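Local coordinates for protein catechol 2,3-dioxygenase (Pseudomonas sp. KL28, PDB 3HPY) that probably cleaves catechol with O2 to 2-hydroxy-6-oxohexa-2,4-dienoate, as an iron-dependent homotetrameric extradiol dioxygenase, at residues 2-10 against 195-203; 143-154 against 218-229. All coordinates share one frame; numbering follows the deposited sequence.

Both interactions are largely buried, and both reach the bound 4-methylcatechol. Interaction 1 is the smaller one. It sets the N-terminal residues 2-10 against the loop 195-203 and joins the two sheets of the chain through sulfur and proline contacts and a bridging water. Interaction 2 lies in the second sheet and reaches from it to helix 224-236. Strands 151-159 and 213-220 pair there through backbone bonds, and the preceding segment leans on the helix. His154 of interaction 2 binds the iron, whereas His201 of interaction 1 makes a weak hydrogen bond to the ligand. The two meet where Lys199 NZ reaches Asp153 O. Interaction 1 borders the second subunit; interaction 2 borders all three other subunits.

Interaction 1: residues 2-10 against 195-203; sequences AMTGVLRPG and SCSHKVHDI. With MCT (4-methylcatechol), chain J.
Pro9 and Asp202 form one close-packed end of this contact. Their side chains cross at about a right angle, with Pro9 CD 3.3 Å from Asp202 OD1 and Pro9 CG 3.4 Å from Asp202 O. The carboxylate ties its own loop together. Its OD2 accepts from Cys196 N, on the anti side, out of the carboxylate plane and 3.0 Å away, and from Ser197 OG on the syn lone pair. Its OD1 makes a salt bridge with Lys199 NZ at 3.1 Å, met from above that plane. Lys199 NZ also donates to Asp153 O. Ser195 OG and Ser197 OG each accept from a backbone N two residues on, giving two ST turns.

Met3 packs closely too. Bends at chi2 (-62°) and chi3 (-70°) curl its methyl CE to 3.4 Å from Cys196 O and 3.6 Å from Ser197 CB. Val6 CG1 to Cys196 SG, at 4.0 Å, is a more open touch. The loose side is the middle, where water 1 donates to Leu7 O and Asp202 OD1, both 2.7 Å away, and Arg8 and Lys199 are partly exposed. Arg8 leads away to Asp52 and to Asp278 of the second subunit.

The loop also serves the active site, where His201 NE2 gives 4-methylcatechol O4 a weak hydrogen bond. Leu7 and Arg8 form a classic bulge opposite Lys72 of strand 65-73. Pro9 touches Phe69 of that strand and Leu152 of strand 151-159.

Interaction 2: residues 143-154 against 218-229; sequences REHGIAPIQLDH and SFLLESWEQVLR. With FE (Fe (III) ion), chain I; MCT (4-methylcatechol), chain J.
Ser218 N donates to His154 O at 2.7 Å, nearly straight (170°). Ile150 N to Leu220 O is as firm, at 2.8 Å and 174°. Leu220 N to Gln151 O and Asp153 N to Ser218 O complete the pairing.

His154 NE2 binds the iron at 2.4 Å. His216 and Glu267 complete the protein ligands, and 4-methylcatechol chelates the metal through O3 and O4. His154 ND1 donates to the anti lone pair of Asp153 OD2, 2.7 Å away, which, with the iron bond, helps fix the turn of the ring. Gln151 NE2 in turn holds Asp153 OD1. One face of the ring rests on Ser218 CB, a CH-pi contact.

Strands 151-159 and 213-220 run antiparallel in the iron-binding glyoxalase-like domain of an extradiol dioxygenase. Asp153 and His154 both face Ser218 in a classic bulge.

At the opposite end Arg229 grips Gly146 O end-on, NH1 at 3.1 Å and NH2 at 3.2 Å. Both nitrogens stand above the same face of its carbonyl. Extended from CG to NE, the arginine chain reaches from helix 224-236 to the loop at Gly146. Arg229 is also paired with Glu144 of the third subunit.

Beyond these bonds the packing is mostly between carbons. Pro149 lies alongside Phe219, CB to CB 3.4 Å. The aliphatic part of Gln151 lies on Leu220 CB and CD2. Ile150 CD1 meets Glu222 CG at 3.6 Å, and Ile147 CG2 touches Leu221 CD1.

Interaction 1: residues 2-10 against 195-203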
loop_
_atom_site.group_PDB
_atom_site.type_symbol
_atom_site.label_atom_id
_atom_site.label_comp_id
_atom_site.label_asym_id
_atom_site.label_seq_id
_atom_site.Cartn_x
_atom_site.Cartn_y
_atom_site.Cartn_z
ATOM N N ALA C 2 6.435 -25.719 -17.480
ATOM C CA ALA C 2 5.801 -26.439 -16.341
ATOM C C ALA C 2 6.728 -26.527 -15.144
ATOM O O ALA C 2 7.941 -26.321 -15.252
ATOM C CB ALA C 2 5.403 -27.849 -16.765
ATOM N N MET C 3 6.140 -26.822 -13.995
ATOM C CA MET C 3 6.904 -27.002 -12.770
ATOM C C MET C 3 7.071 -28.522 -12.617
ATOM O O MET C 3 6.077 -29.249 -12.490
ATOM C CB MET C 3 6.128 -26.430 -11.579
ATOM C CG MET C 3 6.322 -24.940 -11.344
ATOM S SD MET C 3 8.039 -24.548 -10.975
ATOM C CE MET C 3 8.225 -25.267 -9.328
ATOM N N THR C 4 8.317 -28.993 -12.672
ATOM C CA THR C 4 8.624 -30.417 -12.522
ATOM C C THR C 4 9.715 -30.586 -11.467
ATOM O O THR C 4 10.246 -29.602 -10.954
ATOM C CB THR C 4 9.147 -31.053 -13.845
ATOM O OG1 THR C 4 10.318 -30.360 -14.277
ATOM C CG2 THR C 4 8.093 -30.983 -14.946
ATOM N N GLY C 5 10.054 -31.837 -11.153
ATOM C CA GLY C 5 11.088 -32.096 -10.159
ATOM C C GLY C 5 10.786 -31.535 -8.779
ATOM O O GLY C 5 9.726 -31.812 -8.209
ATOM N N VAL C 6 11.725 -30.774 -8.224
ATOM C CA VAL C 6 11.532 -30.166 -6.907
ATOM C C VAL C 6 10.640 -28.941 -7.110
ATOM O O VAL C 6 11.018 -27.992 -7.795
ATOM C CB VAL C 6 12.872 -29.730 -6.296
ATOM C CG1 VAL C 6 12.645 -29.152 -4.913
ATOM C CG2 VAL C 6 13.822 -30.920 -6.236
ATOM N N LEU C 7 9.454 -28.970 -6.514
ATOM C CA LEU C 7 8.498 -27.892 -6.689
ATOM C C LEU C 7 8.632 -26.702 -5.754
ATOM O O LEU C 7 8.710 -25.558 -6.201
ATOM C CB LEU C 7 7.073 -28.443 -6.559
ATOM C CG LEU C 7 6.639 -29.562 -7.507
ATOM C CD1 LEU C 7 5.197 -29.948 -7.221
ATOM C CD2 LEU C 7 6.797 -29.103 -8.950
ATOM N N ARG C 8 8.673 -26.978 -4.456
ATOM C CA ARG C 8 8.710 -25.909 -3.467
ATOM C C ARG C 8 9.152 -26.396 -2.087
ATOM O O ARG C 8 9.257 -27.598 -1.844
ATOM C CB ARG C 8 7.289 -25.324 -3.340
ATOM C CG ARG C 8 6.157 -26.408 -3.313
ATOM C CD ARG C 8 4.950 -25.983 -2.440
ATOM N NE ARG C 8 3.929 -27.000 -2.127
ATOM C CZ ARG C 8 3.283 -27.767 -3.012
ATOM N NH1 ARG C 8 3.540 -27.677 -4.308
ATOM N NH2 ARG C 8 2.323 -28.591 -2.605
ATOM N N PRO C 9 9.462 -25.454 -1.177
ATOM C CA PRO C 9 9.863 -25.859 0.174
ATOM C C PRO C 9 8.602 -26.504 0.745
ATOM O O PRO C 9 7.517 -25.918 0.643
ATOM C CB PRO C 9 10.163 -24.534 0.857
ATOM C CG PRO C 9 10.688 -23.684 -0.254
ATOM C CD PRO C 9 9.850 -24.058 -1.458
ATOM N N GLY C 10 8.725 -27.699 1.326
ATOM C CA GLY C 10 7.556 -28.378 1.865
ATOM C C GLY C 10 7.339 -28.215 3.359
ATOM O O GLY C 10 6.205 -28.071 3.811
ATOM N N SER C 195 16.855 -21.031 -6.708
ATOM C CA SER C 195 15.442 -21.190 -7.046
ATOM C C SER C 195 15.238 -22.500 -7.805
ATOM O O SER C 195 16.116 -22.944 -8.534
ATOM C CB SER C 195 14.962 -20.013 -7.915
ATOM O OG SER C 195 13.621 -20.183 -8.376
ATOM N N CYS C 196 14.084 -23.126 -7.603
ATOM C CA CYS C 196 13.732 -24.354 -8.314
ATOM C C CYS C 196 12.389 -24.059 -8.962
ATOM O O CYS C 196 11.578 -24.958 -9.190
ATOM C CB CYS C 196 13.600 -25.531 -7.339
ATOM S SG CYS C 196 12.372 -25.328 -6.019
ATOM N N SER C 197 12.177 -22.780 -9.263
ATOM C CA SER C 197 10.915 -22.293 -9.818
ATOM C C SER C 197 11.167 -20.901 -10.412
ATOM O O SER C 197 12.265 -20.640 -10.899
ATOM C CB SER C 197 9.904 -22.186 -8.675
ATOM O OG SER C 197 10.361 -21.249 -7.699
ATOM N N HIS C 198 10.166 -20.019 -10.415
ATOM C CA HIS C 198 10.419 -18.662 -10.902
ATOM C C HIS C 198 10.360 -17.638 -9.758
ATOM O O HIS C 198 10.144 -16.439 -9.970
ATOM C CB HIS C 198 9.500 -18.248 -12.077
ATOM C CG HIS C 198 8.037 -18.259 -11.766
ATOM N ND1 HIS C 198 7.198 -19.269 -12.185
ATOM C CD2 HIS C 198 7.262 -17.388 -11.079
ATOM C CE1 HIS C 198 5.969 -19.023 -11.768
ATOM N NE2 HIS C 198 5.980 -17.888 -11.093
ATOM N N LYS C 199 10.573 -18.126 -8.539
ATOM C CA LYS C 199 10.614 -17.265 -7.357
ATOM C C LYS C 199 12.076 -16.807 -7.237
ATOM O O LYS C 199 12.979 -17.475 -7.748
ATOM C CB LYS C 199 10.223 -18.046 -6.091
ATOM C CG LYS C 199 8.771 -18.487 -6.011
ATOM C CD LYS C 199 8.546 -19.543 -4.930
ATOM C CE LYS C 199 8.979 -19.058 -3.556
ATOM N NZ LYS C 199 8.967 -20.136 -2.539
ATOM N N VAL C 200 12.313 -15.676 -6.578
ATOM C CA VAL C 200 13.675 -15.167 -6.394
ATOM C C VAL C 200 14.559 -16.219 -5.721
ATOM O O VAL C 200 15.760 -16.275 -5.967
ATOM C CB VAL C 200 13.692 -13.866 -5.563
ATOM C CG1 VAL C 200 13.550 -12.671 -6.479
ATOM C CG2 VAL C 200 12.567 -13.882 -4.537
ATOM N N HIS C 201 13.962 -17.038 -4.859
ATOM C CA HIS C 201 14.679 -18.141 -4.216
ATOM C C HIS C 201 13.796 -19.010 -3.331
ATOM O O HIS C 201 12.863 -18.533 -2.673
ATOM C CB HIS C 201 15.868 -17.639 -3.399
ATOM C CG HIS C 201 15.480 -16.864 -2.182
ATOM N ND1 HIS C 201 14.472 -15.925 -2.194
ATOM C CD2 HIS C 201 15.994 -16.851 -0.930
ATOM C CE1 HIS C 201 14.383 -15.364 -1.002
ATOM N NE2 HIS C 201 15.296 -15.907 -0.216
ATOM N N ASP C 202 14.093 -20.300 -3.329
ATOM C CA ASP C 202 13.358 -21.240 -2.507
ATOM C C ASP C 202 14.218 -21.586 -1.298
ATOM O O ASP C 202 13.720 -22.086 -0.288
ATOM C CB ASP C 202 13.022 -22.485 -3.327
ATOM C CG ASP C 202 11.945 -22.210 -4.366
ATOM O OD1 ASP C 202 10.748 -22.224 -4.006
ATOM O OD2 ASP C 202 12.308 -21.951 -5.534
ATOM N N ILE C 203 15.510 -21.290 -1.405
ATOM C CA ILE C 203 16.449 -21.562 -0.327
ATOM C C ILE C 203 17.758 -20.813 -0.568
ATOM O O ILE C 203 18.124 -20.533 -1.718
ATOM C CB ILE C 203 16.724 -23.090 -0.211
ATOM C CG1 ILE C 203 17.464 -23.398 1.094
ATOM C CG2 ILE C 203 17.530 -23.567 -1.413
ATOM C CD1 ILE C 203 17.490 -24.891 1.444
HETATM C C1 MCT J . 18.662 -11.853 2.101
HETATM C C2 MCT J . 18.279 -12.669 3.178
HETATM C C3 MCT J . 17.001 -13.274 3.164
HETATM O O3 MCT J . 16.631 -14.047 4.189
HETATM C C4 MCT J . 16.109 -13.073 2.075
HETATM O O4 MCT J . 14.882 -13.666 2.084
HETATM C C5 MCT J . 16.500 -12.248 0.985
HETATM C C6 MCT J . 17.783 -11.644 1.008
HETATM C C MCT J . 20.009 -11.203 2.108
HETATM O O HOH W 1 8.614 -22.956 -5.547
#

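Interaction 2: residues 143-154 against 218-229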
loop_
_atom_site.group_PDB
_atom_site.type_symbol
_atom_site.label_atom_id
_atom_site.label_comp_id
_atom_site.label_asym_id
_atom_site.label_seq_id
_atom_site.Cartn_x
_atom_site.Cartn_y
_atom_site.Cartn_z
ATOM N N ARG C 143 -6.864 -14.793 7.457
ATOM C CA ARG C 143 -5.905 -13.781 7.010
ATOM C C ARG C 143 -5.646 -12.697 8.048
ATOM O O ARG C 143 -4.645 -11.983 7.986
ATOM C CB ARG C 143 -6.401 -13.117 5.719
ATOM C CG ARG C 143 -5.361 -12.235 5.042
ATOM C CD ARG C 143 -5.910 -11.480 3.826
ATOM N NE ARG C 143 -6.827 -10.401 4.196
ATOM C CZ ARG C 143 -7.137 -9.383 3.398
ATOM N NH1 ARG C 143 -6.606 -9.304 2.186
ATOM N NH2 ARG C 143 -7.968 -8.434 3.813
ATOM N N GLU C 144 -6.548 -12.572 9.007
ATOM C CA GLU C 144 -6.406 -11.540 10.018
ATOM C C GLU C 144 -6.026 -12.086 11.381
ATOM O O GLU C 144 -5.947 -11.339 12.353
ATOM C CB GLU C 144 -7.709 -10.749 10.111
ATOM C CG GLU C 144 -8.175 -10.243 8.759
ATOM C CD GLU C 144 -9.474 -9.473 8.831
ATOM O OE1 GLU C 144 -9.454 -8.313 9.282
ATOM O OE2 GLU C 144 -10.519 -10.032 8.442
ATOM N N HIS C 145 -5.793 -13.392 11.453
ATOM C CA HIS C 145 -5.420 -14.016 12.714
ATOM C C HIS C 145 -3.915 -13.905 12.859
ATOM O O HIS C 145 -3.161 -14.658 12.235
ATOM C CB HIS C 145 -5.844 -15.483 12.724
ATOM C CG HIS C 145 -5.537 -16.192 14.006
ATOM N ND1 HIS C 145 -6.200 -15.924 15.182
ATOM C CD2 HIS C 145 -4.655 -17.178 14.287
ATOM C CE1 HIS C 145 -5.745 -16.718 16.134
ATOM N NE2 HIS C 145 -4.806 -17.490 15.616
ATOM N N GLY C 146 -3.477 -12.964 13.687
ATOM C CA GLY C 146 -2.052 -12.764 13.853
ATOM C C GLY C 146 -1.492 -12.286 12.527
ATOM O O GLY C 146 -2.240 -11.817 11.673
ATOM N N ILE C 147 -0.184 -12.403 12.348
ATOM C CA ILE C 147 0.463 -11.970 11.112
ATOM C C ILE C 147 -0.135 -12.727 9.920
ATOM O O ILE C 147 -0.402 -12.143 8.863
ATOM C CB ILE C 147 1.977 -12.216 11.209
ATOM C CG1 ILE C 147 2.510 -11.491 12.448
ATOM C CG2 ILE C 147 2.686 -11.713 9.954
ATOM C CD1 ILE C 147 3.990 -11.714 12.720
ATOM N N ALA C 148 -0.331 -14.027 10.114
ATOM C CA ALA C 148 -0.930 -14.925 9.127
ATOM C C ALA C 148 -0.286 -14.916 7.740
ATOM O O ALA C 148 -0.895 -14.484 6.771
ATOM C CB ALA C 148 -2.429 -14.622 9.015
ATOM N N PRO C 149 0.941 -15.436 7.622
ATOM C CA PRO C 149 1.600 -15.448 6.311
ATOM C C PRO C 149 0.902 -16.374 5.315
ATOM O O PRO C 149 0.060 -17.189 5.703
ATOM C CB PRO C 149 3.018 -15.882 6.650
ATOM C CG PRO C 149 2.795 -16.829 7.804
ATOM C CD PRO C 149 1.778 -16.092 8.647
ATOM N N ILE C 150 1.276 -16.247 4.041
ATOM C CA ILE C 150 0.684 -17.012 2.944
ATOM C C ILE C 150 1.361 -18.336 2.574
ATOM O O ILE C 150 0.700 -19.247 2.087
ATOM C CB ILE C 150 0.586 -16.127 1.671
ATOM C CG1 ILE C 150 -0.553 -15.112 1.832
ATOM C CG2 ILE C 150 0.327 -16.980 0.439
ATOM C CD1 ILE C 150 -0.324 -14.086 2.925
ATOM N N GLN C 151 2.670 -18.437 2.773
ATOM C CA GLN C 151 3.387 -19.677 2.477
ATOM C C GLN C 151 4.775 -19.699 3.103
ATOM O O GLN C 151 5.318 -18.656 3.461
ATOM C CB GLN C 151 3.542 -19.888 0.959
ATOM C CG GLN C 151 4.318 -18.796 0.224
ATOM C CD GLN C 151 4.646 -19.157 -1.223
ATOM O OE1 GLN C 151 3.842 -19.779 -1.925
ATOM N NE2 GLN C 151 5.820 -18.741 -1.683
ATOM N N LEU C 152 5.330 -20.902 3.251
ATOM C CA LEU C 152 6.691 -21.065 3.750
ATOM C C LEU C 152 7.460 -20.730 2.469
ATOM O O LEU C 152 7.455 -21.510 1.520
ATOM C CB LEU C 152 6.942 -22.524 4.166
ATOM C CG LEU C 152 8.391 -22.947 4.444
ATOM C CD1 LEU C 152 8.864 -22.288 5.735
ATOM C CD2 LEU C 152 8.501 -24.474 4.551
ATOM N N ASP C 153 8.085 -19.556 2.425
ATOM C CA ASP C 153 8.797 -19.124 1.221
ATOM C C ASP C 153 10.154 -19.775 1.008
ATOM O O ASP C 153 10.508 -20.136 -0.112
ATOM C CB ASP C 153 8.997 -17.609 1.237
ATOM C CG ASP C 153 9.233 -17.051 -0.139
ATOM O OD1 ASP C 153 8.251 -16.999 -0.918
ATOM O OD2 ASP C 153 10.391 -16.682 -0.447
ATOM N N HIS C 154 10.913 -19.895 2.092
ATOM C CA HIS C 154 12.244 -20.470 2.042
ATOM C C HIS C 154 12.862 -20.437 3.426
ATOM O O HIS C 154 12.181 -20.219 4.427
ATOM C CB HIS C 154 13.140 -19.654 1.117
ATOM C CG HIS C 154 13.317 -18.232 1.549
ATOM N ND1 HIS C 154 12.390 -17.248 1.274
ATOM C CD2 HIS C 154 14.323 -17.620 2.223
ATOM C CE1 HIS C 154 12.820 -16.093 1.752
ATOM N NE2 HIS C 154 13.988 -16.292 2.333
ATOM N N SER C 218 11.634 -18.440 6.317
ATOM C CA SER C 218 10.882 -17.271 5.871
ATOM C C SER C 218 9.448 -17.511 5.423
ATOM O O SER C 218 9.132 -18.528 4.801
ATOM C CB SER C 218 11.633 -16.563 4.752
ATOM O OG SER C 218 10.901 -15.427 4.325
ATOM N N PHE C 219 8.597 -16.539 5.735
ATOM C CA PHE C 219 7.181 -16.594 5.402
ATOM C C PHE C 219 6.786 -15.451 4.473
ATOM O O PHE C 219 7.196 -14.299 4.663
ATOM C CB PHE C 219 6.348 -16.564 6.690
ATOM C CG PHE C 219 6.612 -17.735 7.602
ATOM C CD1 PHE C 219 7.718 -17.745 8.448
ATOM C CD2 PHE C 219 5.774 -18.846 7.580
ATOM C CE1 PHE C 219 7.989 -18.839 9.257
ATOM C CE2 PHE C 219 6.031 -19.957 8.385
ATOM C CZ PHE C 219 7.142 -19.955 9.228
ATOM N N LEU C 220 5.986 -15.777 3.464
ATOM C CA LEU C 220 5.562 -14.787 2.486
ATOM C C LEU C 220 4.379 -13.951 2.950
ATOM O O LEU C 220 3.451 -14.472 3.561
ATOM C CB LEU C 220 5.213 -15.484 1.165
ATOM C CG LEU C 220 4.851 -14.602 -0.041
ATOM C CD1 LEU C 220 6.026 -13.711 -0.395
ATOM C CD2 LEU C 220 4.477 -15.481 -1.231
ATOM N N LEU C 221 4.435 -12.650 2.668
ATOM C CA LEU C 221 3.357 -11.723 3.003
ATOM C C LEU C 221 2.780 -11.182 1.693
ATOM O O LEU C 221 3.428 -11.254 0.650
ATOM C CB LEU C 221 3.870 -10.566 3.862
ATOM C CG LEU C 221 3.384 -10.544 5.318
ATOM C CD1 LEU C 221 3.619 -11.897 5.954
ATOM C CD2 LEU C 221 4.100 -9.441 6.108
ATOM N N GLU C 222 1.570 -10.639 1.756
ATOM C CA GLU C 222 0.879 -10.121 0.574
ATOM C C GLU C 222 1.322 -8.760 0.064
ATOM O O GLU C 222 1.412 -8.550 -1.141
ATOM C CB GLU C 222 -0.630 -10.064 0.845
ATOM C CG GLU C 222 -1.326 -11.406 0.811
ATOM C CD GLU C 222 -1.744 -11.796 -0.595
ATOM O OE1 GLU C 222 -2.900 -11.512 -0.969
ATOM O OE2 GLU C 222 -0.913 -12.371 -1.332
ATOM N N SER C 223 1.587 -7.828 0.968
ATOM C CA SER C 223 1.966 -6.486 0.539
ATOM C C SER C 223 2.841 -5.760 1.543
ATOM O O SER C 223 3.030 -6.223 2.662
ATOM C CB SER C 223 0.706 -5.656 0.325
ATOM O OG SER C 223 0.119 -5.357 1.582
ATOM N N TRP C 224 3.357 -4.602 1.132
ATOM C CA TRP C 224 4.194 -3.772 1.990
ATOM C C TRP C 224 3.413 -3.383 3.242
ATOM O O TRP C 224 3.963 -3.359 4.331
ATOM C CB TRP C 224 4.619 -2.519 1.232
ATOM C CG TRP C 224 5.504 -1.549 1.987
ATOM C CD1 TRP C 224 5.368 -0.192 2.021
ATOM C CD2 TRP C 224 6.710 -1.846 2.716
ATOM N NE1 TRP C 224 6.408 0.376 2.716
ATOM C CE2 TRP C 224 7.248 -0.612 3.152
ATOM C CE3 TRP C 224 7.388 -3.031 3.041
ATOM C CZ2 TRP C 224 8.440 -0.526 3.898
ATOM C CZ3 TRP C 224 8.572 -2.951 3.783
ATOM C CH2 TRP C 224 9.084 -1.704 4.201
ATOM N N GLU C 225 2.135 -3.062 3.096
ATOM C CA GLU C 225 1.356 -2.711 4.272
ATOM C C GLU C 225 1.229 -3.923 5.191
ATOM O O GLU C 225 1.115 -3.765 6.403
ATOM C CB GLU C 225 -0.028 -2.175 3.874
ATOM C CG GLU C 225 0.090 -0.930 3.009
ATOM C CD GLU C 225 -0.906 0.151 3.359
ATOM O OE1 GLU C 225 -2.090 -0.171 3.638
ATOM O OE2 GLU C 225 -0.500 1.331 3.337
ATOM N N GLN C 226 1.262 -5.135 4.642
ATOM C CA GLN C 226 1.163 -6.294 5.525
ATOM C C GLN C 226 2.455 -6.439 6.329
ATOM O O GLN C 226 2.452 -6.995 7.425
ATOM C CB GLN C 226 0.875 -7.567 4.737
ATOM C CG GLN C 226 -0.575 -7.704 4.310
ATOM C CD GLN C 226 -1.540 -7.530 5.459
ATOM O OE1 GLN C 226 -2.273 -6.539 5.523
ATOM N NE2 GLN C 226 -1.548 -8.482 6.379
ATOM N N VAL C 227 3.560 -5.913 5.797
ATOM C CA VAL C 227 4.835 -5.997 6.507
ATOM C C VAL C 227 4.793 -5.081 7.728
ATOM O O VAL C 227 5.293 -5.426 8.802
ATOM C CB VAL C 227 6.016 -5.599 5.594
ATOM C CG1 VAL C 227 7.323 -5.628 6.378
ATOM C CG2 VAL C 227 6.117 -6.584 4.424
ATOM N N LEU C 228 4.192 -3.911 7.555
ATOM C CA LEU C 228 4.055 -2.954 8.646
ATOM C C LEU C 228 3.227 -3.590 9.755
ATOM O O LEU C 228 3.621 -3.603 10.914
ATOM C CB LEU C 228 3.354 -1.700 8.148
ATOM C CG LEU C 228 2.907 -0.727 9.241
ATOM C CD1 LEU C 228 4.116 -0.326 10.073
ATOM C CD2 LEU C 228 2.244 0.499 8.598
ATOM N N ARG C 229 2.076 -4.127 9.378
ATOM C CA ARG C 229 1.183 -4.771 10.323
ATOM C C ARG C 229 1.889 -5.898 11.087
ATOM O O ARG C 229 1.625 -6.102 12.273
ATOM C CB ARG C 229 -0.022 -5.278 9.540
ATOM C CG ARG C 229 -0.853 -6.347 10.187
ATOM C CD ARG C 229 -2.114 -6.489 9.369
ATOM N NE ARG C 229 -3.120 -7.264 10.073
ATOM C CZ ARG C 229 -2.980 -8.536 10.427
ATOM N NH1 ARG C 229 -1.860 -9.203 10.145
ATOM N NH2 ARG C 229 -3.972 -9.150 11.059
HETATM FE FE FE I . 14.945 -14.761 3.884
HETATM C C1 MCT J . 18.662 -11.853 2.101
HETATM C C2 MCT J . 18.279 -12.669 3.178
HETATM C C3 MCT J . 17.001 -13.274 3.164
HETATM O O3 MCT J . 16.631 -14.047 4.189
HETATM C C4 MCT J . 16.109 -13.073 2.075
HETATM O O4 MCT J . 14.882 -13.666 2.084
HETATM C C5 MCT J . 16.500 -12.248 0.985
HETATM C C6 MCT J . 17.783 -11.644 1.008
HETATM C C MCT J . 20.009 -11.203 2.108
HETATM O O HOH W 2 -0.036 -10.688 6.572
HETATM O O HOH W 3 0.629 -9.064 8.911
#